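PDB 4L7T: NanU sialic acid binding protein from Bacteroides fragilis, which binds sialic acid with high affinity as a SusD-family protein of the outer membrane, probably in partnership with NanO. Local coordinates for residues D67-T75 and P291-Y300. Residues are numbered along the deposited sequence; the frame is centred on the assembly and turned at random.
Sequences DVPFGGEAT and PQQAYMTSTY
Tyr295 and Phe70 meet because each carries its ring between its own backbone N and carbonyl carbon (chi1 63° and 66°). The Tyr295 side chain leaves helix 293-299 with its CB pointing toward segment 67-75. Phe70 CE1 comes within 3.7 Å of Tyr295 CE1, with the two rings set obliquely. The edge of the Phe70 ring at CD1 and CE1 points at a face of Tyr300 in a T-shaped pair, planes 81° apart. Phe70 CE1 lies 3.8 Å from Tyr300 CE2, toward the rim of the Tyr300 ring. The tip of Phe70 also reaches Met296, whose SD sits at the ring edge, 4.0 Å from Phe70 CZ, in a Met-aromatic contact. Pro291 CB adds a looser apolar touch at the same CZ.

Gly71 CA sits over one face of the Tyr295 ring. Gly71 CA is 3.8 Å from the centroid of the Tyr295 ring, almost on the normal, as a CH-pi contact.

The polar part is a short bond. Tyr295 OH donates to Glu73 OE2 at 2.6 Å, on the syn side of the carboxylate and slightly out of its plane. The Glu73 chain bends at chi2 to present this oxygen at the ring edge. OE2 also accepts from Ile320 N, so two donors grip it. Tyr295 OH in turn receives a weak bond from Gln292 N, 3.2 Å away.

Val347 and Ile359, from the hairpin strands 344-350 and 356-363, also pack on Phe70. Phe70, Tyr295 and Tyr300 form an aromatic cluster that joins the type I beta turn from Pro69 to Gly72 to the segment 291-300 in this SusD-like protein.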
ATOM      1  N   ASP A  67      14.268  14.692  -1.214  1.00 16.84           N
ATOM      2  CA  ASP A  67      15.617  15.211  -0.961  1.00 15.10           C
ATOM      3  C   ASP A  67      16.600  14.442  -1.866  1.00 16.74           C
ATOM      4  O   ASP A  67      16.192  13.522  -2.571  1.00 15.13           O
ATOM      5  CB  ASP A  67      16.011  15.078   0.503  1.00 16.62           C
ATOM      6  CG  ASP A  67      15.559  16.272   1.336  1.00 21.06           C
ATOM      7  OD1 ASP A  67      15.192  17.317   0.730  1.00 25.17           O
ATOM      8  OD2 ASP A  67      15.580  16.261   2.582  1.00 21.67           O
ATOM      9  N   VAL A  68      17.867  14.881  -1.897  1.00 17.88           N
ATOM     10  CA  VAL A  68      18.911  14.294  -2.779  1.00 18.82           C
ATOM     11  C   VAL A  68      19.417  12.995  -2.081  1.00 16.92           C
ATOM     12  O   VAL A  68      19.720  13.040  -0.911  1.00 18.86           O
ATOM     13  CB  VAL A  68      20.033  15.338  -2.950  1.00 21.59           C
ATOM     14  CG1 VAL A  68      21.325  14.723  -3.457  1.00 26.09           C
ATOM     15  CG2 VAL A  68      19.489  16.461  -3.858  1.00 24.29           C
ATOM     16  N   PRO A  69      19.504  11.859  -2.816  1.00 16.85           N
ATOM     17  CA  PRO A  69      20.076  10.646  -2.166  1.00 16.23           C
ATOM     18  C   PRO A  69      21.389  10.941  -1.413  1.00 18.71           C
ATOM     19  O   PRO A  69      22.340  11.538  -1.979  1.00 19.43           O
ATOM     20  CB  PRO A  69      20.255   9.685  -3.341  1.00 15.43           C
ATOM     21  CG  PRO A  69      19.087  10.049  -4.282  1.00 16.28           C
ATOM     22  CD  PRO A  69      19.086  11.581  -4.208  1.00 16.55           C
ATOM     23  N   PHE A  70      21.485  10.602  -0.128  1.00 18.88           N
ATOM     24  CA  PHE A  70      22.629  11.129   0.695  1.00 18.63           C
ATOM     25  C   PHE A  70      24.000  10.663   0.156  1.00 18.23           C
ATOM     26  O   PHE A  70      25.029  11.362   0.314  1.00 20.55           O
ATOM     27  CB  PHE A  70      22.472  10.719   2.201  1.00 18.09           C
ATOM     28  CG  PHE A  70      22.569   9.222   2.464  1.00 18.26           C
ATOM     29  CD1 PHE A  70      23.813   8.628   2.766  1.00 19.53           C
ATOM     30  CD2 PHE A  70      21.406   8.403   2.465  1.00 17.52           C
ATOM     31  CE1 PHE A  70      23.943   7.255   3.007  1.00 18.42           C
ATOM     32  CE2 PHE A  70      21.515   7.036   2.685  1.00 19.33           C
ATOM     33  CZ  PHE A  70      22.776   6.431   2.992  1.00 19.34           C
ATOM     34  N   GLY A  71      24.004   9.464  -0.420  1.00 18.09           N
ATOM     35  CA  GLY A  71      25.279   8.753  -0.835  1.00 17.89           C
ATOM     36  C   GLY A  71      25.756   9.155  -2.214  1.00 18.15           C
ATOM     37  O   GLY A  71      26.825   8.744  -2.663  1.00 18.53           O
ATOM     38  N   GLY A  72      24.966   9.961  -2.899  1.00 17.14           N
ATOM     39  CA  GLY A  72      25.446  10.423  -4.237  1.00 17.89           C
ATOM     40  C   GLY A  72      24.706   9.946  -5.461  1.00 16.45           C
ATOM     41  O   GLY A  72      24.981  10.422  -6.614  1.00 18.14           O
ATOM     42  N   GLU A  73      23.787   9.023  -5.282  1.00 15.33           N
ATOM     43  CA  GLU A  73      23.112   8.520  -6.448  1.00 14.76           C
ATOM     44  C   GLU A  73      22.380   9.592  -7.220  1.00 13.54           C
ATOM     45  O   GLU A  73      21.747  10.554  -6.662  1.00 14.30           O
ATOM     46  CB  GLU A  73      22.053   7.414  -6.120  1.00 15.22           C
ATOM     47  CG  GLU A  73      22.630   6.125  -5.535  1.00 16.87           C
ATOM     48  CD  GLU A  73      22.706   6.133  -4.019  1.00 19.60           C
ATOM     49  OE1 GLU A  73      22.987   7.214  -3.349  1.00 18.24           O
ATOM     50  OE2 GLU A  73      22.436   4.993  -3.490  1.00 20.52           O
ATOM     51  N   ALA A  74      22.315   9.388  -8.525  1.00 13.81           N
ATOM     52  CA  ALA A  74      21.345  10.055  -9.332  1.00 11.97           C
ATOM     53  C   ALA A  74      19.965   9.483  -9.128  1.00 14.45           C
ATOM     54  O   ALA A  74      19.786   8.279  -8.950  1.00 14.67           O
ATOM     55  CB  ALA A  74      21.777   9.925 -10.780  1.00 11.78           C
ATOM     56  N   THR A  75      18.963  10.336  -9.239  1.00 14.17           N
ATOM     57  CA  THR A  75      17.571   9.847  -9.147  1.00 14.65           C
ATOM     58  C   THR A  75      16.979   9.306 -10.441  1.00 15.37           C
ATOM     59  O   THR A  75      16.055   8.438 -10.397  1.00 14.84           O
ATOM     60  CB  THR A  75      16.646  10.928  -8.499  1.00 16.47           C
ATOM     61  OG1 THR A  75      16.727  12.150  -9.293  1.00 17.23           O
ATOM     62  CG2 THR A  75      17.103  11.179  -7.057  1.00 17.24           C
ATOM     63  N   PRO A 291      20.254   1.370   0.797  1.00 15.40           N
ATOM     64  CA  PRO A 291      21.570   1.980   0.495  1.00 17.15           C
ATOM     65  C   PRO A 291      22.621   0.997  -0.102  1.00 18.27           C
ATOM     66  O   PRO A 291      22.512  -0.229  -0.020  1.00 16.90           O
ATOM     67  CB  PRO A 291      22.016   2.560   1.821  1.00 17.72           C
ATOM     68  CG  PRO A 291      21.342   1.650   2.868  1.00 19.36           C
ATOM     69  CD  PRO A 291      20.018   1.252   2.265  1.00 15.95           C
ATOM     70  N   GLN A 292      23.650   1.601  -0.703  1.00 17.45           N
ATOM     71  CA  GLN A 292      24.655   0.857  -1.446  1.00 18.26           C
ATOM     72  C   GLN A 292      25.760   0.343  -0.523  1.00 20.59           C
ATOM     73  O   GLN A 292      26.246   1.093   0.333  1.00 21.35           O
ATOM     74  CB  GLN A 292      25.241   1.840  -2.520  1.00 17.16           C
ATOM     75  CG  GLN A 292      26.187   1.076  -3.493  1.00 18.53           C
ATOM     76  CD  GLN A 292      27.124   2.001  -4.210  1.00 22.29           C
ATOM     77  OE1 GLN A 292      27.152   2.015  -5.459  1.00 25.37           O
ATOM     78  NE2 GLN A 292      28.004   2.636  -3.456  1.00 19.46           N
ATOM     79  N   GLN A 293      26.164  -0.921  -0.680  1.00 20.83           N
ATOM     80  CA  GLN A 293      27.170  -1.466   0.248  1.00 22.99           C
ATOM     81  C   GLN A 293      28.478  -0.718   0.118  1.00 22.38           C
ATOM     82  O   GLN A 293      29.103  -0.363   1.125  1.00 23.71           O
ATOM     83  CB  GLN A 293      27.328  -2.978  -0.012  1.00 23.72           C
ATOM     84  CG  GLN A 293      28.329  -3.702   0.917  1.00 28.72           C
ATOM     85  CD  GLN A 293      28.423  -5.146   0.532  1.00 33.50           C
ATOM     86  OE1 GLN A 293      28.957  -5.473  -0.526  1.00 35.20           O
ATOM     87  NE2 GLN A 293      27.844  -6.032   1.362  1.00 33.27           N
ATOM     88  N   ALA A 294      28.900  -0.428  -1.122  1.00 22.84           N
ATOM     89  CA  ALA A 294      30.175   0.321  -1.286  1.00 25.04           C
ATOM     90  C   ALA A 294      30.299   1.618  -0.441  1.00 24.73           C
ATOM     91  O   ALA A 294      31.230   1.742   0.378  1.00 25.48           O
ATOM     92  CB  ALA A 294      30.457   0.585  -2.780  1.00 25.59           C
ATOM     93  N   TYR A 295      29.358   2.590  -0.567  1.00 23.87           N
ATOM     94  CA  TYR A 295      29.531   3.818   0.261  1.00 22.67           C
ATOM     95  C   TYR A 295      29.159   3.658   1.709  1.00 22.22           C
ATOM     96  O   TYR A 295      29.638   4.413   2.586  1.00 23.36           O
ATOM     97  CB  TYR A 295      28.922   5.129  -0.357  1.00 23.34           C
ATOM     98  CG  TYR A 295      27.392   5.083  -0.524  1.00 22.08           C
ATOM     99  CD1 TYR A 295      26.557   4.959   0.594  1.00 22.21           C
ATOM    100  CD2 TYR A 295      26.818   5.157  -1.782  1.00 21.81           C
ATOM    101  CE1 TYR A 295      25.127   4.896   0.443  1.00 16.40           C
ATOM    102  CE2 TYR A 295      25.430   5.114  -1.939  1.00 17.28           C
ATOM    103  CZ  TYR A 295      24.613   4.913  -0.801  1.00 17.92           C
ATOM    104  OH  TYR A 295      23.274   4.790  -1.009  1.00 17.73           O
ATOM    105  N   MET A 296      28.318   2.675   2.032  1.00 21.60           N
ATOM    106  CA  MET A 296      27.965   2.476   3.443  1.00 22.15           C
ATOM    107  C   MET A 296      29.243   1.999   4.149  1.00 23.43           C
ATOM    108  O   MET A 296      29.639   2.547   5.176  1.00 22.41           O
ATOM    109  CB  MET A 296      26.869   1.413   3.614  1.00 21.55           C
ATOM    110  CG  MET A 296      25.454   1.947   3.207  1.00 22.04           C
ATOM    111  SD  MET A 296      24.829   3.266   4.372  1.00 23.43           S
ATOM    112  CE  MET A 296      24.132   2.187   5.659  1.00 23.05           C
ATOM    113  N   THR A 297      29.879   0.990   3.556  1.00 24.34           N
ATOM    114  CA  THR A 297      31.059   0.421   4.279  1.00 26.73           C
ATOM    115  C   THR A 297      32.278   1.360   4.257  1.00 28.29           C
ATOM    116  O   THR A 297      33.050   1.414   5.247  1.00 29.03           O
ATOM    117  CB  THR A 297      31.333  -1.018   3.842  1.00 27.99           C
ATOM    118  OG1 THR A 297      31.564  -1.050   2.439  1.00 27.49           O
ATOM    119  CG2 THR A 297      30.105  -1.850   4.091  1.00 31.46           C
ATOM    120  N   SER A 298      32.402   2.186   3.213  1.00 27.18           N
ATOM    121  CA  SER A 298      33.602   3.063   3.058  1.00 28.29           C
ATOM    122  C   SER A 298      33.483   4.394   3.808  1.00 27.49           C
ATOM    123  O   SER A 298      34.456   4.941   4.308  1.00 26.40           O
ATOM    124  CB  SER A 298      33.880   3.299   1.553  1.00 27.91           C
ATOM    125  OG  SER A 298      32.892   4.168   0.987  1.00 32.26           O
ATOM    126  N   THR A 299      32.278   4.899   3.974  1.00 24.92           N
ATOM    127  CA  THR A 299      32.177   6.296   4.375  1.00 24.11           C
ATOM    128  C   THR A 299      31.371   6.584   5.605  1.00 24.06           C
ATOM    129  O   THR A 299      31.657   7.564   6.326  1.00 24.62           O
ATOM    130  CB  THR A 299      31.557   7.086   3.191  1.00 23.30           C
ATOM    131  OG1 THR A 299      32.294   6.791   1.988  1.00 27.27           O
ATOM    132  CG2 THR A 299      31.557   8.578   3.468  1.00 26.71           C
ATOM    133  N   TYR A 300      30.301   5.785   5.834  1.00 23.98           N
ATOM    134  CA  TYR A 300      29.305   6.143   6.863  1.00 23.54           C
ATOM    135  C   TYR A 300      29.373   5.315   8.182  1.00 23.76           C
ATOM    136  O   TYR A 300      29.992   4.241   8.242  1.00 23.45           O
ATOM    137  CB  TYR A 300      27.884   6.105   6.230  1.00 22.14           C
ATOM    138  CG  TYR A 300      27.754   7.170   5.115  1.00 20.13           C
ATOM    139  CD1 TYR A 300      27.729   8.503   5.422  1.00 18.13           C
ATOM    140  CD2 TYR A 300      27.719   6.774   3.761  1.00 24.57           C
ATOM    141  CE1 TYR A 300      27.696   9.514   4.387  1.00 21.02           C
ATOM    142  CE2 TYR A 300      27.670   7.726   2.726  1.00 22.30           C
ATOM    143  CZ  TYR A 300      27.670   9.075   3.061  1.00 22.94           C
ATOM    144  OH  TYR A 300      27.594  10.010   2.042  1.00 26.71           O
TER